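Long-range contact in inactive poly [ADP-ribose] polymerase RCD1 (Arabidopsis thaliana, PDB 5NGO), which appears to lack poly(ADP-ribose) polymerase activity and is bound by a downy mildew effector that suppresses plant immunity: residues Ala39-Thr53 with Asn167-Val179. Residues are numbered along the deposited sequence; the frame is centred on the assembly and turned at random.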
loop_
_atom_site.group_PDB
_atom_site.type_symbol
_atom_site.label_atom_id
_atom_site.label_comp_id
_atom_site.label_asym_id
_atom_site.label_seq_id
_atom_site.Cartn_x
_atom_site.Cartn_y
_atom_site.Cartn_z
ATOM N N ALA A 39 8.865 10.705 9.804
ATOM C CA ALA A 39 7.658 10.612 8.976
ATOM C C ALA A 39 7.401 11.897 8.199
ATOM O O ALA A 39 7.055 11.846 7.050
ATOM C CB ALA A 39 6.450 10.226 9.816
ATOM N N GLU A 40 7.593 13.040 8.823
ATOM C CA GLU A 40 7.490 14.347 8.137
ATOM C C GLU A 40 8.520 14.497 7.018
ATOM O O GLU A 40 8.158 14.925 5.916
ATOM C CB GLU A 40 7.603 15.506 9.122
ATOM C CG GLU A 40 6.373 15.606 10.018
ATOM C CD GLU A 40 6.517 16.554 11.204
ATOM O OE1 GLU A 40 7.534 17.298 11.300
ATOM O OE2 GLU A 40 5.563 16.561 12.019
ATOM N N ALA A 41 9.775 14.127 7.288
ATOM C CA ALA A 41 10.810 14.178 6.259
ATOM C C ALA A 41 10.505 13.208 5.114
ATOM O O ALA A 41 10.713 13.541 3.944
ATOM C CB ALA A 41 12.186 13.898 6.846
ATOM N N ARG A 42 9.988 12.030 5.458
ATOM C CA ARG A 42 9.584 11.040 4.459
ATOM C C ARG A 42 8.381 11.485 3.628
ATOM O O ARG A 42 8.297 11.155 2.454
ATOM C CB ARG A 42 9.323 9.683 5.119
ATOM C CG ARG A 42 9.024 8.576 4.114
ATOM C CD ARG A 42 9.269 7.196 4.657
ATOM N NE ARG A 42 10.701 6.916 4.833
ATOM C CZ ARG A 42 11.568 6.610 3.863
ATOM N NH1 ARG A 42 11.182 6.545 2.586
ATOM N NH2 ARG A 42 12.844 6.389 4.180
ATOM N N LEU A 43 7.465 12.238 4.226
ATOM C CA LEU A 43 6.327 12.811 3.507
ATOM C C LEU A 43 6.789 13.898 2.563
ATOM O O LEU A 43 6.302 13.974 1.432
ATOM C CB LEU A 43 5.286 13.394 4.473
ATOM C CG LEU A 43 4.036 13.998 3.835
ATOM C CD1 LEU A 43 3.353 13.003 2.884
ATOM C CD2 LEU A 43 3.077 14.476 4.935
ATOM N N ALA A 44 7.714 14.744 3.011
ATOM C CA ALA A 44 8.302 15.760 2.145
ATOM C C ALA A 44 8.994 15.131 0.928
ATOM O O ALA A 44 8.846 15.642 -0.182
ATOM C CB ALA A 44 9.259 16.642 2.930
ATOM N N LEU A 45 9.717 14.032 1.135
ATOM C CA LEU A 45 10.357 13.300 0.028
ATOM C C LEU A 45 9.329 12.793 -0.976
ATOM O O LEU A 45 9.458 13.018 -2.170
ATOM C CB LEU A 45 11.181 12.118 0.575
ATOM C CG LEU A 45 12.085 11.341 -0.380
ATOM C CD1 LEU A 45 13.236 10.735 0.417
ATOM C CD2 LEU A 45 11.394 10.246 -1.164
ATOM N N PHE A 46 8.311 12.115 -0.471
ATOM C CA PHE A 46 7.182 11.624 -1.274
ATOM C C PHE A 46 6.521 12.757 -2.062
ATOM O O PHE A 46 6.278 12.599 -3.253
ATOM C CB PHE A 46 6.156 10.921 -0.343
ATOM C CG PHE A 46 4.924 10.410 -1.039
ATOM C CD1 PHE A 46 4.905 9.151 -1.611
ATOM C CD2 PHE A 46 3.763 11.179 -1.093
ATOM C CE1 PHE A 46 3.762 8.663 -2.248
ATOM C CE2 PHE A 46 2.617 10.696 -1.719
ATOM C CZ PHE A 46 2.627 9.436 -2.295
ATOM N N GLN A 47 6.252 13.893 -1.416
ATOM C CA GLN A 47 5.615 15.037 -2.090
ATOM C C GLN A 47 6.485 15.669 -3.175
ATOM O O GLN A 47 5.947 16.232 -4.130
ATOM C CB GLN A 47 5.135 16.088 -1.073
ATOM C CG GLN A 47 3.833 15.660 -0.404
ATOM C CD GLN A 47 3.428 16.522 0.785
ATOM O OE1 GLN A 47 4.251 17.194 1.420
ATOM N NE2 GLN A 47 2.135 16.469 1.127
ATOM N N LYS A 48 7.808 15.549 -3.057
ATOM C CA LYS A 48 8.696 15.959 -4.151
ATOM C C LYS A 48 8.618 14.994 -5.322
ATOM O O LYS A 48 8.659 15.428 -6.461
ATOM C CB LYS A 48 10.141 16.106 -3.697
ATOM C CG LYS A 48 10.405 17.419 -3.009
ATOM C CD LYS A 48 10.334 18.668 -3.911
ATOM C CE LYS A 48 10.122 19.849 -2.997
ATOM N NZ LYS A 48 9.868 21.091 -3.782
ATOM N N GLN A 49 8.519 13.699 -5.050
ATOM C CA GLN A 49 8.319 12.725 -6.119
ATOM C C GLN A 49 6.971 12.932 -6.824
ATOM O O GLN A 49 6.866 12.694 -8.030
ATOM C CB GLN A 49 8.442 11.284 -5.587
ATOM C CG GLN A 49 8.344 10.195 -6.648
ATOM C CD GLN A 49 9.477 10.306 -7.667
ATOM O OE1 GLN A 49 10.656 10.201 -7.321
ATOM N NE2 GLN A 49 9.102 10.456 -8.936
ATOM N N VAL A 50 5.953 13.378 -6.077
ATOM C CA VAL A 50 4.643 13.715 -6.647
ATOM C C VAL A 50 4.804 14.839 -7.670
ATOM O O VAL A 50 4.310 14.721 -8.786
ATOM C CB VAL A 50 3.606 14.105 -5.546
ATOM C CG1 VAL A 50 2.332 14.693 -6.154
ATOM C CG2 VAL A 50 3.247 12.897 -4.693
ATOM N N GLU A 51 5.491 15.913 -7.283
ATOM C CA GLU A 51 5.804 17.009 -8.205
ATOM C C GLU A 51 6.545 16.552 -9.453
ATOM O O GLU A 51 6.200 16.962 -10.543
ATOM C CB GLU A 51 6.649 18.073 -7.521
ATOM C CG GLU A 51 5.863 18.997 -6.619
ATOM C CD GLU A 51 6.755 20.013 -5.960
ATOM O OE1 GLU A 51 7.599 20.627 -6.643
ATOM O OE2 GLU A 51 6.613 20.184 -4.751
ATOM N N ILE A 52 7.555 15.704 -9.276
ATOM C CA ILE A 52 8.343 15.183 -10.397
ATOM C C ILE A 52 7.482 14.350 -11.344
ATOM O O ILE A 52 7.536 14.556 -12.554
ATOM C CB ILE A 52 9.568 14.368 -9.918
ATOM C CG1 ILE A 52 10.572 15.304 -9.235
ATOM C CG2 ILE A 52 10.253 13.638 -11.075
ATOM C CD1 ILE A 52 11.636 14.582 -8.420
ATOM N N THR A 53 6.699 13.418 -10.802
ATOM C CA THR A 53 5.878 12.532 -11.629
ATOM C C THR A 53 4.768 13.335 -12.333
ATOM O O THR A 53 4.456 13.063 -13.487
ATOM C CB THR A 53 5.338 11.338 -10.812
ATOM O OG1 THR A 53 6.449 10.586 -10.302
ATOM C CG2 THR A 53 4.508 10.403 -11.673
ATOM N N ASN A 167 10.540 -2.452 -7.267
ATOM C CA ASN A 167 11.529 -2.279 -6.195
ATOM C C ASN A 167 12.233 -0.929 -6.237
ATOM O O ASN A 167 12.347 -0.278 -5.203
ATOM C CB ASN A 167 12.533 -3.428 -6.196
ATOM C CG ASN A 167 11.947 -4.704 -5.595
ATOM O OD1 ASN A 167 10.747 -4.797 -5.341
ATOM N ND2 ASN A 167 12.790 -5.702 -5.369
ATOM N N ILE A 168 12.629 -0.494 -7.419
ATOM C CA ILE A 168 13.263 0.807 -7.621
ATOM C C ILE A 168 12.427 1.993 -7.088
ATOM O O ILE A 168 12.969 3.006 -6.656
ATOM C CB ILE A 168 13.668 1.058 -9.115
ATOM C CG1 ILE A 168 12.480 1.008 -10.101
ATOM C CG2 ILE A 168 14.812 0.161 -9.555
ATOM C CD1 ILE A 168 12.708 1.823 -11.345
ATOM N N ASN A 169 11.106 1.845 -7.099
ATOM C CA ASN A 169 10.192 2.913 -6.711
ATOM C C ASN A 169 9.701 2.822 -5.263
ATOM O O ASN A 169 8.969 3.702 -4.827
ATOM C CB ASN A 169 8.984 2.900 -7.655
ATOM C CG ASN A 169 9.352 3.244 -9.103
ATOM O OD1 ASN A 169 10.356 3.900 -9.369
ATOM N ND2 ASN A 169 8.534 2.786 -10.042
ATOM N N MET A 170 10.109 1.797 -4.503
ATOM C CA MET A 170 9.443 1.530 -3.238
ATOM C C MET A 170 9.597 2.653 -2.222
ATOM O O MET A 170 8.685 2.912 -1.446
ATOM C CB MET A 170 9.885 0.199 -2.629
ATOM C CG MET A 170 11.168 0.227 -1.865
ATOM S SD MET A 170 11.460 -1.352 -1.015
ATOM C CE MET A 170 11.815 -2.448 -2.392
ATOM N N ASN A 171 10.744 3.328 -2.234
ATOM C CA ASN A 171 11.004 4.407 -1.280
ATOM C C ASN A 171 10.586 5.791 -1.751
ATOM O O ASN A 171 10.404 6.679 -0.916
ATOM C CB ASN A 171 12.474 4.407 -0.866
ATOM C CG ASN A 171 12.815 3.232 0.049
ATOM O OD1 ASN A 171 11.982 2.784 0.819
ATOM N ND2 ASN A 171 14.031 2.711 -0.054
ATOM N N THR A 172 10.416 5.970 -3.055
ATOM C CA THR A 172 9.965 7.243 -3.626
ATOM C C THR A 172 8.449 7.325 -3.815
ATOM O O THR A 172 7.882 8.395 -3.692
ATOM C CB THR A 172 10.637 7.464 -5.010
ATOM O OG1 THR A 172 10.529 6.274 -5.795
ATOM C CG2 THR A 172 12.089 7.808 -4.859
ATOM N N HIS A 173 7.807 6.203 -4.107
ATOM C CA HIS A 173 6.432 6.185 -4.623
ATOM C C HIS A 173 5.403 5.644 -3.600
ATOM O O HIS A 173 4.228 5.512 -3.952
ATOM C CB HIS A 173 6.407 5.345 -5.908
ATOM C CG HIS A 173 7.039 6.020 -7.091
ATOM N ND1 HIS A 173 6.284 6.809 -7.907
ATOM C CD2 HIS A 173 8.273 5.968 -7.657
ATOM C CE1 HIS A 173 7.028 7.272 -8.899
ATOM N NE2 HIS A 173 8.236 6.760 -8.774
ATOM N N ILE A 174 5.822 5.345 -2.363
ATOM C CA ILE A 174 4.904 4.861 -1.322
ATOM C C ILE A 174 5.120 5.626 -0.020
ATOM O O ILE A 174 6.230 5.667 0.482
ATOM C CB ILE A 174 5.091 3.346 -1.035
ATOM C CG1 ILE A 174 4.904 2.538 -2.311
ATOM C CG2 ILE A 174 4.092 2.877 0.048
ATOM C CD1 ILE A 174 5.268 1.078 -2.185
ATOM N N PHE A 175 4.070 6.236 0.510
ATOM C CA PHE A 175 4.131 6.816 1.842
ATOM C C PHE A 175 3.146 6.077 2.770
ATOM O O PHE A 175 1.940 6.247 2.631
ATOM C CB PHE A 175 3.819 8.310 1.828
ATOM C CG PHE A 175 3.777 8.918 3.191
ATOM C CD1 PHE A 175 4.911 8.984 3.978
ATOM C CD2 PHE A 175 2.584 9.393 3.711
ATOM C CE1 PHE A 175 4.873 9.537 5.249
ATOM C CE2 PHE A 175 2.529 9.952 4.992
ATOM C CZ PHE A 175 3.665 10.016 5.758
ATOM N N PRO A 176 3.660 5.261 3.714
ATOM C CA PRO A 176 2.819 4.657 4.747
ATOM C C PRO A 176 2.294 5.677 5.698
ATOM O O PRO A 176 3.073 6.363 6.294
ATOM C CB PRO A 176 3.762 3.675 5.467
ATOM C CG PRO A 176 5.060 3.747 4.778
ATOM C CD PRO A 176 5.083 4.953 3.917
ATOM N N GLU A 177 0.988 5.795 5.824
ATOM C CA GLU A 177 0.411 6.895 6.575
ATOM C C GLU A 177 -0.376 6.489 7.794
ATOM O O GLU A 177 -0.278 7.130 8.827
ATOM C CB GLU A 177 -0.477 7.741 5.652
ATOM C CG GLU A 177 -0.826 9.094 6.254
ATOM C CD GLU A 177 -1.483 10.028 5.343
ATOM O OE1 GLU A 177 -1.961 9.602 4.275
ATOM O OE2 GLU A 177 -1.561 11.224 5.696
ATOM N N PHE A 178 -1.188 5.444 7.674
ATOM C CA PHE A 178 -2.110 5.026 8.730
ATOM C C PHE A 178 -1.953 3.535 9.026
ATOM O O PHE A 178 -1.685 2.769 8.119
ATOM C CB PHE A 178 -3.536 5.273 8.335
ATOM C CG PHE A 178 -3.910 6.722 8.134
ATOM C CD1 PHE A 178 -3.768 7.317 6.907
ATOM C CD2 PHE A 178 -4.559 7.416 9.138
ATOM C CE1 PHE A 178 -4.159 8.663 6.718
ATOM C CE2 PHE A 178 -4.957 8.720 8.974
ATOM C CZ PHE A 178 -4.786 9.368 7.756
ATOM N N VAL A 179 -2.086 3.163 10.295
ATOM C CA VAL A 179 -2.133 1.772 10.714
ATOM C C VAL A 179 -3.521 1.461 11.260
ATOM O O VAL A 179 -4.011 2.160 12.157
ATOM C CB VAL A 179 -1.103 1.449 11.815
ATOM C CG1 VAL A 179 -1.176 -0.015 12.199
ATOM C CG2 VAL A 179 0.306 1.784 11.331
#
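Phe175 meets Leu43 and Phe46 where helix 37-57 packs on strand 174-182 of the ADP-ribosyltransferase fold of the PARP catalytic domain. The helix segment crosses strand 174-179 at -142° with the axes 8.6 Å apart, a helix-on-sheet layer.

The Phe175 side chain can be followed outward. Its CB sits over one face of the Phe46 ring, 3.9 Å from the centroid and near the ring normal, a CH-pi contact. With chi1 at 176°, CG stands anti to the backbone N, which sends the ring along the helix rather than back over Phe46; the two side chains cross at about a right angle. CD2 and CE2 lie beneath Leu43 CD1, which covers one ring face at 3.9 Å from the centroid. CD1 meets Arg42 CG at the ring edge, CE1 approaches the carbonyl O of Ala39, and CZ ends against Leu43 CB. Met78 of helix 77-80 also touches this ring.

Beyond Phe175 CD1, the Arg42 chain bends at chi3. Its guanidinium is nearly coplanar with the Phe175 ring, and Asn171 O lies at its edge, 3.6 Å from NH1; the stronger polar partner is Met78 O, which accepts from NE.

Phe46 closes over the strand's start, its CE1 pointing at His173 O, with that oxygen near the ring plane. One helical turn on, Gln49 CG rests over a face of the His173 imidazole, 4.0 Å from the centroid and close to the ring normal, while OE1 lies against Thr172 CB. The Gln49 amide, moderately tilted against the imidazole, is held by a hydrogen bond between two side chains of the same helix: NE2 donates to Thr53 OG1 over 3.0 Å. That bond is nearly straight at 159°, with Thr53 OG1 essentially in the amide plane.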